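Local coordinates for protein CalS10 (Micromonospora echinospora, PDB 6UK5) that binds S-adenosylmethionine and probably methylates an amino pentose in the biosynthesis of calicheamicin, at residues R33-W37 / H38-A42; L128-V131 / A132-R135. All coordinates share one frame; numbering follows the deposited sequence.

Contact 1: residues R33-W37 / H38-A42; sequences RGKSW and HDEAA. With SAM (S-adenosylmethionine), chain D; ACT (acetate ion), chain E.
The side chain of Lys-35 crosses that of Glu-40 at about a right angle, its NZ meeting both carboxylate oxygens in a salt bridge beside the Ser-36 N-cap of helix 37-51. Of the two, Glu-40 OE2, using its syn lone pair, lies 2.8 Å from Lys-35 NZ; the bond from NZ to OE1 is weak. With CG anti to the backbone N (chi1 -173°), the lysine runs extended as far as CE and bends only at the last bond, which turns NZ to the carboxylate. Glu-40 is fixed further by His-68, which bonds OE1, and by a water that links OE2 to Ser-36 N. An acetate, probably from the crystallisation liquor, accepts a third bond from NZ.

At the cap, Ser-36 OG accepts from Asp-39 N at 2.9 Å, nearly straight, while the serine carbonyl O takes Glu-40 N to begin the helical bonding. Gly-34, with positive phi, closes the preceding helix 20-32 in a Schellman motif.

Trp-37 opens the helix and serves the cofactor pocket. Lys-35 CE lies over one face of the Trp-37 ring, 3.8 Å above its plane and offset toward the rim. At the ring edge, in plane, Trp-37 NE1 donates to the carboxylate O of S-adenosylmethionine at 2.8 Å, with an N-H...O angle of 162°.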
loop_
_atom_site.group_PDB
_atom_site.type_symbol
_atom_site.label_atom_id
_atom_site.label_comp_id
_atom_site.label_asym_id
_atom_site.label_seq_id
_atom_site.Cartn_x
_atom_site.Cartn_y
_atom_site.Cartn_z
ATOM N N ARG A 33 -10.570 0.437 -7.478
ATOM C CA ARG A 33 -10.204 0.678 -8.868
ATOM C C ARG A 33 -11.402 1.034 -9.736
ATOM O O ARG A 33 -11.210 1.414 -10.896
ATOM C CB ARG A 33 -9.480 -0.541 -9.446
ATOM C CG ARG A 33 -8.027 -0.641 -9.004
ATOM C CD ARG A 33 -7.310 -1.824 -9.638
ATOM N NE ARG A 33 -5.876 -1.810 -9.347
ATOM C CZ ARG A 33 -4.927 -1.434 -10.204
ATOM N NH1 ARG A 33 -5.235 -1.042 -11.434
ATOM N NH2 ARG A 33 -3.656 -1.457 -9.827
ATOM N N GLY A 34 -12.621 0.913 -9.215
ATOM C CA GLY A 34 -13.783 1.440 -9.900
ATOM C C GLY A 34 -14.822 0.411 -10.289
ATOM O O GLY A 34 -15.709 0.709 -11.092
ATOM N N LYS A 35 -14.737 -0.797 -9.739
ATOM C CA LYS A 35 -15.715 -1.821 -10.073
ATOM C C LYS A 35 -16.974 -1.616 -9.243
ATOM O O LYS A 35 -16.909 -1.350 -8.039
ATOM C CB LYS A 35 -15.149 -3.222 -9.833
ATOM C CG LYS A 35 -16.064 -4.347 -10.329
ATOM C CD LYS A 35 -15.397 -5.717 -10.234
ATOM C CE LYS A 35 -16.348 -6.844 -10.633
ATOM N NZ LYS A 35 -16.473 -7.008 -12.113
ATOM N N SER A 36 -18.121 -1.738 -9.898
ATOM C CA SER A 36 -19.424 -1.625 -9.251
ATOM C C SER A 36 -20.174 -2.925 -9.510
ATOM O O SER A 36 -20.764 -3.107 -10.580
ATOM C CB SER A 36 -20.192 -0.413 -9.771
ATOM O OG SER A 36 -21.576 -0.530 -9.496
ATOM N N TRP A 37 -20.146 -3.832 -8.531
ATOM C CA TRP A 37 -20.957 -5.039 -8.630
ATOM C C TRP A 37 -22.429 -4.691 -8.800
ATOM O O TRP A 37 -23.177 -5.437 -9.442
ATOM C CB TRP A 37 -20.780 -5.910 -7.386
ATOM C CG TRP A 37 -19.579 -6.806 -7.395
ATOM C CD1 TRP A 37 -19.529 -8.095 -7.835
ATOM C CD2 TRP A 37 -18.267 -6.499 -6.902
ATOM N NE1 TRP A 37 -18.265 -8.604 -7.666
ATOM C CE2 TRP A 37 -17.471 -7.646 -7.094
ATOM C CE3 TRP A 37 -17.687 -5.364 -6.326
ATOM C CZ2 TRP A 37 -16.127 -7.692 -6.731
ATOM C CZ3 TRP A 37 -16.350 -5.412 -5.967
ATOM C CH2 TRP A 37 -15.585 -6.567 -6.170
ATOM N N HIS A 38 -22.859 -3.564 -8.228
ATOM C CA HIS A 38 -24.265 -3.185 -8.295
ATOM C C HIS A 38 -24.686 -2.868 -9.724
ATOM O O HIS A 38 -25.705 -3.375 -10.208
ATOM C CB HIS A 38 -24.529 -1.984 -7.389
ATOM C CG HIS A 38 -25.832 -1.304 -7.667
ATOM N ND1 HIS A 38 -27.040 -1.792 -7.215
ATOM C CD2 HIS A 38 -26.120 -0.182 -8.370
ATOM C CE1 HIS A 38 -28.013 -0.995 -7.618
ATOM N NE2 HIS A 38 -27.481 -0.011 -8.321
ATOM N N ASP A 39 -23.919 -2.022 -10.415
ATOM C CA ASP A 39 -24.265 -1.680 -11.790
ATOM C C ASP A 39 -24.210 -2.908 -12.690
ATOM O O ASP A 39 -25.040 -3.065 -13.594
ATOM C CB ASP A 39 -23.332 -0.589 -12.314
ATOM C CG ASP A 39 -23.545 0.746 -11.618
ATOM O OD1 ASP A 39 -24.633 0.950 -11.037
ATOM O OD2 ASP A 39 -22.623 1.590 -11.657
ATOM N N GLU A 40 -23.237 -3.793 -12.460
ATOM C CA GLU A 40 -23.150 -5.018 -13.247
ATOM C C GLU A 40 -24.373 -5.898 -13.020
ATOM O O GLU A 40 -25.032 -6.324 -13.977
ATOM C CB GLU A 40 -21.864 -5.766 -12.900
ATOM C CG GLU A 40 -20.603 -5.044 -13.365
ATOM C CD GLU A 40 -19.331 -5.691 -12.855
ATOM O OE1 GLU A 40 -19.391 -6.871 -12.447
ATOM O OE2 GLU A 40 -18.275 -5.022 -12.856
ATOM N N ALA A 41 -24.696 -6.178 -11.756
ATOM C CA ALA A 41 -25.862 -7.006 -11.463
ATOM C C ALA A 41 -27.131 -6.380 -12.027
ATOM O O ALA A 41 -27.992 -7.083 -12.572
ATOM C CB ALA A 41 -25.992 -7.215 -9.954
ATOM N N ALA A 42 -27.265 -5.058 -11.904
ATOM C CA ALA A 42 -28.443 -4.376 -12.432
ATOM C C ALA A 42 -28.551 -4.556 -13.941
ATOM O O ALA A 42 -29.620 -4.895 -14.463
ATOM C CB ALA A 42 -28.388 -2.891 -12.070
HETATM N N SAM D . -19.227 -13.582 -8.724
HETATM C CA SAM D . -18.024 -13.377 -7.982
HETATM C C SAM D . -17.698 -11.863 -7.796
HETATM O O SAM D . -17.788 -11.111 -8.798
HETATM O OXT SAM D . -17.359 -11.515 -6.647
HETATM C CB SAM D . -16.854 -14.084 -8.679
HETATM C CG SAM D . -15.754 -14.287 -7.652
HETATM S SD SAM D . -14.252 -14.573 -8.614
HETATM C CE SAM D . -13.004 -14.157 -7.406
HETATM C "C5'" SAM D . -14.027 -16.389 -8.731
HETATM C "C4'" SAM D . -14.770 -17.286 -7.732
HETATM O "O4'" SAM D . -14.962 -18.580 -8.331
HETATM C "C3'" SAM D . -14.031 -17.519 -6.412
HETATM O "O3'" SAM D . -14.707 -16.878 -5.333
HETATM C "C2'" SAM D . -14.038 -19.049 -6.223
HETATM O "O2'" SAM D . -14.484 -19.421 -4.923
HETATM C "C1'" SAM D . -15.007 -19.537 -7.300
HETATM N N9 SAM D . -14.675 -20.835 -7.871
HETATM C C8 SAM D . -13.520 -21.195 -8.519
HETATM N N7 SAM D . -13.534 -22.413 -9.000
HETATM C C5 SAM D . -14.785 -22.891 -8.653
HETATM C C6 SAM D . -15.436 -24.117 -8.890
HETATM N N6 SAM D . -14.867 -25.150 -9.519
HETATM N N1 SAM D . -16.703 -24.255 -8.442
HETATM C C2 SAM D . -17.269 -23.233 -7.793
HETATM N N3 SAM D . -16.753 -22.038 -7.499
HETATM C C4 SAM D . -15.503 -21.929 -7.960
HETATM C C ACT E . -12.763 -5.562 -13.249
HETATM O O ACT E . -14.016 -5.662 -13.317
HETATM O OXT ACT E . -11.948 -6.119 -14.029
HETATM C CH3 ACT E . -12.178 -4.684 -12.126
HETATM O O HOH W 1 -18.081 -2.029 -13.181
#

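Contact 2: residues L128-V131 / A132-R135; sequences LGTV and AEMR
Thr-130 O receives two backbone N-H groups from the first turn of helix 131-143, where Thr-130 itself is the N-cap. The bond from Met-134 N is 3.3 Å long, in the carbonyl plane, and is the regular helical one; that from Glu-133 N to the same Thr-130 O is weak, bent to 128°. Glu-133 N also turns to the threonine hydroxyl, and Thr-130 OG1 accepts it at 3.2 Å as the capping bond. A chi1 of 74° sets OG1 between the backbone N and the carbonyl carbon, which places it within reach of Glu-133 N in the first turn. Thr-130 OG1 also touches Glu-133 CG.

The glutamate reaches back past the cap. Its chain, extended beyond CG, carries the carboxylate to the loop ahead of the helix, where Gly-129 N donates to Glu-133 OE1 at 3.0 Å in a nearly straight bond (166°) that meets the oxygen almost along its C-O axis. The second oxygen, OE2, makes a long, weak ion pair with Arg-107.

Leu-128 also packs on this turn: its CB lies against Glu-133 OE1, and Leu-128 CD1 is 3.8 Å from Met-134 CA. The same leucine belongs to the S-adenosylmethionine pocket and touches the cofactor, so it links the pocket to the start of helix 131-143.

Beyond the cap, Val-131 and Met-134 meet Phe-218, and Met-134 also packs on Ala-226 of helix 220-229. Val-131 CG1 lies 4.2 Å from Met-134 CE and, nearer, 3.8 Å from Arg-135 CD, while Arg-135 N closes the next helical bond to Val-131 O at 3.1 Å.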
loop_
_atom_site.group_PDB
_atom_site.type_symbol
_atom_site.label_atom_id
_atom_site.label_comp_id
_atom_site.label_asym_id
_atom_site.label_seq_id
_atom_site.Cartn_x
_atom_site.Cartn_y
_atom_site.Cartn_z
ATOM N N LEU A 128 -11.068 -22.571 -13.991
ATOM C CA LEU A 128 -10.894 -23.953 -14.400
ATOM C C LEU A 128 -9.702 -24.043 -15.346
ATOM O O LEU A 128 -9.336 -23.072 -16.014
ATOM C CB LEU A 128 -12.171 -24.463 -15.064
ATOM C CG LEU A 128 -13.436 -24.164 -14.253
ATOM C CD1 LEU A 128 -14.698 -24.532 -15.011
ATOM C CD2 LEU A 128 -13.387 -24.917 -12.928
ATOM N N GLY A 129 -9.082 -25.216 -15.383
ATOM C CA GLY A 129 -7.792 -25.346 -16.032
ATOM C C GLY A 129 -7.837 -25.855 -17.456
ATOM O O GLY A 129 -6.921 -25.588 -18.239
ATOM N N THR A 130 -8.898 -26.575 -17.812
ATOM C CA THR A 130 -8.975 -27.261 -19.092
ATOM C C THR A 130 -10.319 -26.992 -19.753
ATOM O O THR A 130 -11.308 -26.659 -19.094
ATOM C CB THR A 130 -8.777 -28.775 -18.923
ATOM O OG1 THR A 130 -9.960 -29.351 -18.355
ATOM C CG2 THR A 130 -7.592 -29.058 -18.008
ATOM N N VAL A 131 -10.340 -27.149 -21.079
ATOM C CA VAL A 131 -11.575 -26.979 -21.838
ATOM C C VAL A 131 -12.622 -27.998 -21.415
ATOM O O VAL A 131 -13.822 -27.700 -21.404
ATOM C CB VAL A 131 -11.280 -27.074 -23.349
ATOM C CG1 VAL A 131 -12.577 -27.148 -24.144
ATOM C CG2 VAL A 131 -10.441 -25.889 -23.804
ATOM N N ALA A 132 -12.195 -29.212 -21.064
ATOM C CA ALA A 132 -13.146 -30.227 -20.623
ATOM C C ALA A 132 -13.854 -29.810 -19.342
ATOM O O ALA A 132 -15.034 -30.129 -19.154
ATOM C CB ALA A 132 -12.434 -31.566 -20.422
ATOM N N GLU A 133 -13.160 -29.093 -18.457
ATOM C CA GLU A 133 -13.775 -28.676 -17.201
ATOM C C GLU A 133 -14.811 -27.585 -17.440
ATOM O O GLU A 133 -15.908 -27.625 -16.871
ATOM C CB GLU A 133 -12.696 -28.210 -16.224
ATOM C CG GLU A 133 -11.845 -29.357 -15.674
ATOM C CD GLU A 133 -10.828 -28.903 -14.639
ATOM O OE1 GLU A 133 -10.587 -27.683 -14.529
ATOM O OE2 GLU A 133 -10.265 -29.767 -13.934
ATOM N N MET A 134 -14.483 -26.605 -18.284
ATOM C CA MET A 134 -15.442 -25.555 -18.608
ATOM C C MET A 134 -16.695 -26.133 -19.253
ATOM O O MET A 134 -17.810 -25.675 -18.980
ATOM C CB MET A 134 -14.787 -24.528 -19.528
ATOM C CG MET A 134 -15.733 -23.471 -20.085
ATOM S SD MET A 134 -16.503 -23.988 -21.640
ATOM C CE MET A 134 -15.075 -24.087 -22.713
ATOM N N ARG A 135 -16.534 -27.139 -20.116
ATOM C CA ARG A 135 -17.697 -27.749 -20.751
ATOM C C ARG A 135 -18.562 -28.489 -19.741
ATOM O O ARG A 135 -19.790 -28.513 -19.879
ATOM C CB ARG A 135 -17.255 -28.696 -21.865
ATOM C CG ARG A 135 -16.595 -28.003 -23.046
ATOM C CD ARG A 135 -15.899 -29.003 -23.956
ATOM N NE ARG A 135 -16.827 -30.017 -24.455
ATOM C CZ ARG A 135 -17.473 -29.955 -25.619
ATOM N NH1 ARG A 135 -17.307 -28.920 -26.434
ATOM N NH2 ARG A 135 -18.295 -30.938 -25.967
#

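From the N terminus, contact 1 (33-42) comes first, closing the short turn between helix 20-32 and helix 37-51, ahead of the Rossmann-like sheet. The chain then runs through strands 57-61, 78-83, 101-103 and 115-120 before contact 2 (128-135) closes the entry into helix 131-143. The two are in series and neither nest nor cross. The centres of contact 1 and contact 2 are about 27 Å apart, on opposite sides of the chain's centre. The nearest atoms of contact 1 and contact 2 are about 17 Å apart. What connects them is the cofactor: contact 1 meets its carboxylate end, while contact 2 contributes another residue of its pocket.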